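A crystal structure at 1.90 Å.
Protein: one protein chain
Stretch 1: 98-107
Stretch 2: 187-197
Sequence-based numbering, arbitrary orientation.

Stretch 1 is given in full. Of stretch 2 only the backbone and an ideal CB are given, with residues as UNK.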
# COMPACT_ATOMS: atom_id res chain seq x y z
N THR A 98 -2.89 7.81 -5.46
CA THR A 98 -2.95 6.37 -5.69
C THR A 98 -3.88 6.06 -6.83
O THR A 98 -4.85 6.79 -7.05
CB THR A 98 -3.44 5.54 -4.47
OG1 THR A 98 -4.82 5.86 -4.16
CG2 THR A 98 -2.51 5.81 -3.26
N ILE A 99 -3.66 4.92 -7.50
CA ILE A 99 -4.67 4.38 -8.41
C ILE A 99 -4.56 2.87 -8.24
O ILE A 99 -3.43 2.35 -8.15
CB ILE A 99 -4.34 4.74 -9.90
CG1 ILE A 99 -4.33 6.25 -10.13
CG2 ILE A 99 -5.22 3.98 -10.90
CD1 ILE A 99 -3.85 6.64 -11.54
N GLN A 100 -5.69 2.16 -8.24
CA GLN A 100 -5.65 0.70 -8.32
C GLN A 100 -6.49 0.31 -9.53
O GLN A 100 -7.38 1.05 -9.94
CB GLN A 100 -6.19 0.04 -7.02
CG GLN A 100 -7.58 0.58 -6.61
CD GLN A 100 -8.34 -0.27 -5.60
OE1 GLN A 100 -7.77 -1.15 -4.92
NE2 GLN A 100 -9.65 0.01 -5.46
N GLY A 101 -6.16 -0.82 -10.16
CA GLY A 101 -6.95 -1.23 -11.32
C GLY A 101 -6.41 -2.51 -11.96
O GLY A 101 -5.50 -3.16 -11.41
N PHE A 102 -7.02 -2.86 -13.09
CA PHE A 102 -6.72 -4.06 -13.83
C PHE A 102 -5.56 -3.67 -14.76
O PHE A 102 -5.61 -2.64 -15.46
CB PHE A 102 -7.94 -4.42 -14.69
CG PHE A 102 -9.08 -5.11 -13.95
CD1 PHE A 102 -9.51 -4.72 -12.69
CD2 PHE A 102 -9.76 -6.15 -14.59
CE1 PHE A 102 -10.59 -5.35 -12.07
CE2 PHE A 102 -10.82 -6.80 -13.97
CZ PHE A 102 -11.26 -6.39 -12.71
N VAL A 103 -4.53 -4.50 -14.78
CA VAL A 103 -3.32 -4.20 -15.51
C VAL A 103 -2.94 -5.35 -16.42
O VAL A 103 -3.01 -6.54 -16.03
CB VAL A 103 -2.16 -3.91 -14.52
CG1 VAL A 103 -0.80 -3.88 -15.22
CG2 VAL A 103 -2.42 -2.59 -13.79
N VAL A 104 -2.56 -5.00 -17.64
CA VAL A 104 -2.03 -5.96 -18.61
C VAL A 104 -0.72 -5.38 -19.19
O VAL A 104 -0.54 -4.18 -19.17
CB VAL A 104 -3.04 -6.21 -19.76
CG1 VAL A 104 -4.33 -6.87 -19.21
CG2 VAL A 104 -3.32 -4.91 -20.52
N PRO A 105 0.16 -6.24 -19.74
CA PRO A 105 1.28 -5.78 -20.55
C PRO A 105 0.75 -4.95 -21.68
O PRO A 105 -0.34 -5.23 -22.22
CB PRO A 105 1.87 -7.09 -21.10
CG PRO A 105 1.54 -8.10 -20.05
CD PRO A 105 0.14 -7.72 -19.64
N SER A 106 1.49 -3.92 -22.04
CA SER A 106 1.08 -3.02 -23.11
C SER A 106 0.89 -3.71 -24.46
O SER A 106 0.13 -3.22 -25.28
CB SER A 106 2.09 -1.88 -23.27
OG SER A 106 2.04 -1.09 -22.10
N TYR A 107 1.57 -4.83 -24.69
CA TYR A 107 1.37 -5.56 -25.94
C TYR A 107 -0.01 -6.27 -26.04
O TYR A 107 -0.39 -6.74 -27.11
CB TYR A 107 2.53 -6.51 -26.25
CG TYR A 107 2.81 -7.53 -25.16
CD1 TYR A 107 1.87 -8.55 -24.85
CD2 TYR A 107 3.99 -7.46 -24.41
CE1 TYR A 107 2.12 -9.47 -23.85
CE2 TYR A 107 4.25 -8.38 -23.41
CZ TYR A 107 3.33 -9.39 -23.16
OH TYR A 107 3.58 -10.28 -22.19
N UNK A 187 6.80 -1.15 -10.79
CA UNK A 187 6.46 -2.04 -11.92
C UNK A 187 6.13 -1.25 -13.20
O UNK A 187 6.43 -1.71 -14.30
CB UNK A 187 5.27 -2.93 -11.55
N UNK A 188 5.53 -0.05 -13.05
CA UNK A 188 5.21 0.81 -14.19
C UNK A 188 6.43 1.41 -14.87
O UNK A 188 6.39 1.75 -16.06
CB UNK A 188 4.29 1.94 -13.73
N UNK A 189 7.56 1.50 -14.17
CA UNK A 189 8.76 1.92 -14.89
C UNK A 189 9.65 0.78 -15.35
O UNK A 189 10.34 0.90 -16.35
CB UNK A 189 9.58 2.86 -14.00
N UNK A 190 9.61 -0.35 -14.65
CA UNK A 190 10.45 -1.48 -14.98
C UNK A 190 9.85 -2.26 -16.15
O UNK A 190 10.56 -2.82 -16.98
CB UNK A 190 10.63 -2.39 -13.76
N UNK A 191 8.51 -2.34 -16.18
CA UNK A 191 7.79 -3.04 -17.26
C UNK A 191 6.97 -2.06 -18.10
O UNK A 191 6.66 -0.99 -17.63
CB UNK A 191 6.87 -4.12 -16.68
N UNK A 192 6.64 -2.46 -19.33
CA UNK A 192 5.74 -1.73 -20.18
C UNK A 192 4.36 -2.33 -19.98
O UNK A 192 3.99 -3.31 -20.62
CB UNK A 192 6.18 -1.78 -21.64
N UNK A 193 3.59 -1.72 -19.07
CA UNK A 193 2.30 -2.22 -18.65
C UNK A 193 1.29 -1.06 -18.63
O UNK A 193 1.69 0.10 -18.60
CB UNK A 193 2.40 -2.89 -17.28
N UNK A 194 -0.01 -1.37 -18.58
CA UNK A 194 -1.03 -0.32 -18.67
C UNK A 194 -2.23 -0.72 -17.82
O UNK A 194 -2.53 -1.91 -17.68
CB UNK A 194 -1.45 -0.08 -20.12
N UNK A 195 -2.91 0.28 -17.27
CA UNK A 195 -4.23 0.07 -16.70
C UNK A 195 -5.26 -0.02 -17.79
O UNK A 195 -5.15 0.66 -18.80
CB UNK A 195 -4.59 1.19 -15.72
N UNK A 196 -6.23 -0.89 -17.60
CA UNK A 196 -7.40 -0.92 -18.46
C UNK A 196 -8.40 0.13 -17.97
O UNK A 196 -8.51 0.39 -16.76
CB UNK A 196 -8.03 -2.31 -18.48
N UNK A 197 -9.14 0.70 -18.91
CA UNK A 197 -10.21 1.64 -18.58
C UNK A 197 -11.28 0.98 -17.70
O UNK A 197 -11.61 -0.17 -17.88
CB UNK A 197 -10.85 2.19 -19.86

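Positions 187 to 190 form a helical turn, and the backbone N of position 191 donates to the O of position 187 (2.9 Å). None of their ideal CB atoms comes within 5.5 Å of stretch 1, so many helix-compatible residues would do; 187 is A187, which makes no contact. At 188 CA-to-CB points sideways, and only a long side chain could cross the gap to V103; F188 does so, its ring atom CZ lying 3.9 Å from V103 CG2. Stretch 1 offers nothing at 189 or 190, so it sets no preference; the residues are S189 and R190. Position 191 leaves helical angles (-114/158) and is out of reach, so many residues would serve; it is Y191.

At 192 the backbone O accepts from S106 N (2.9 Å), and the ideal CB lies 4.2 Å from S106 OG. A short side chain with an acceptor, such as Asp or Asn, would suit. D192 fits: with chi1 t, its OD1 receives the hydrogen bond from S106 OG at 2.7 Å.

Position 193 has extended angles and pairs with P105, CA to CA 4.2 Å, in a non-hydrogen-bonded antiparallel bridge. Its ideal CB lies 3.9 Å from V103 CG1, so a branched aliphatic residue is a natural choice, Val or Ile. I193 is the residue; its CB packs on V103, and its CG2 reaches P105 CA at 4.0 Å.

Position 194 is clamped to V104 by two hydrogen bonds, 194 N to V104 O (2.9 Å) and V104 N to 194 O (3.1 Å). Its CB shares a face with the V104 side chain, and the carbonyl of S106 lies further out. A long chain, greasy along its length and able to donate at its tip, would suit: Lys or Arg, though a plain aliphatic could also cover the valine. K194 lays CE 3.7 Å from V104 CG2, while water 2 joins its NZ (2.6 Å) to S106 O (2.9 Å).

At 195 CB lies on the face of V103, beside G101, whose lack of a side chain leaves room for a ring. A large apolar residue is favoured. F195 sets CD1 3.4 Å from V103 CG2; a CB on G101 would stand only 3.0 Å from CD1. I99 CG2 covers one ring face, 3.9 Å from the centroid.

At 196 the N donates to F102 O (2.8 Å), and CB points toward stretch 1, where V104 and F102 CB offer apolar surface; Leu, Ile or Met would fit. L196 brings CD2 3.8 Å from V104 CG2. Position 197 points away, so stretch 1 sets no requirement; it is D197.

Stretch 2 (187-197) AFSRYDIKFLD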
# COMPACT_ATOMS: atom_id res chain seq x y z
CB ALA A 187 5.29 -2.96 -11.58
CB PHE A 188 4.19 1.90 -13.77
CG PHE A 188 2.82 1.34 -13.58
CD1 PHE A 188 2.00 1.17 -14.68
CD2 PHE A 188 2.37 0.93 -12.33
CE1 PHE A 188 0.74 0.59 -14.54
CE2 PHE A 188 1.11 0.36 -12.19
CZ PHE A 188 0.30 0.19 -13.30
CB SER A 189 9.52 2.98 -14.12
OG SER A 189 9.83 2.45 -12.86
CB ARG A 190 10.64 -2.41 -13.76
CG ARG A 190 11.78 -3.40 -13.94
CD ARG A 190 12.04 -4.28 -12.71
NE ARG A 190 12.41 -3.55 -11.49
CZ ARG A 190 12.51 -4.15 -10.30
NH1 ARG A 190 12.27 -5.45 -10.21
NH2 ARG A 190 12.84 -3.48 -9.20
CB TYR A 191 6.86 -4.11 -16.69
CG TYR A 191 7.56 -5.04 -15.74
CD1 TYR A 191 8.59 -5.91 -16.21
CD2 TYR A 191 7.20 -5.11 -14.40
CE1 TYR A 191 9.22 -6.78 -15.34
CE2 TYR A 191 7.83 -5.98 -13.53
CZ TYR A 191 8.86 -6.79 -14.00
OH TYR A 191 9.48 -7.66 -13.13
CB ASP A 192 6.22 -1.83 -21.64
CG ASP A 192 5.46 -0.94 -22.55
OD1 ASP A 192 4.60 -0.17 -22.07
OD2 ASP A 192 5.71 -1.00 -23.76
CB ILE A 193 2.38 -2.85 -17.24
CG1 ILE A 193 3.12 -1.93 -16.23
CG2 ILE A 193 3.06 -4.22 -17.33
CD1 ILE A 193 2.98 -2.37 -14.77
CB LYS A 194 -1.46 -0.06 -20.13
CG LYS A 194 -2.05 -1.30 -20.83
CD LYS A 194 -2.36 -1.02 -22.31
CE LYS A 194 -2.92 -2.23 -23.02
NZ LYS A 194 -3.06 -1.94 -24.48
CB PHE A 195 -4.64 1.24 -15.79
CG PHE A 195 -3.94 1.29 -14.47
CD1 PHE A 195 -4.19 0.34 -13.50
CD2 PHE A 195 -3.07 2.36 -14.16
CE1 PHE A 195 -3.60 0.43 -12.23
CE2 PHE A 195 -2.46 2.45 -12.89
CZ PHE A 195 -2.71 1.49 -11.94
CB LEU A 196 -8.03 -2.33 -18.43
CG LEU A 196 -7.19 -3.51 -18.93
CD1 LEU A 196 -8.02 -4.80 -18.83
CD2 LEU A 196 -6.74 -3.33 -20.38
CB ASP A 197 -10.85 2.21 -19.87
CG ASP A 197 -9.91 3.15 -20.64
OD1 ASP A 197 -8.87 3.61 -20.08
OD2 ASP A 197 -10.20 3.44 -21.82
O HOH W 1 -8.61 -0.52 -14.14
O HOH W 2 -1.03 -0.55 -25.43
O HOH W 3 4.51 -4.66 -22.92
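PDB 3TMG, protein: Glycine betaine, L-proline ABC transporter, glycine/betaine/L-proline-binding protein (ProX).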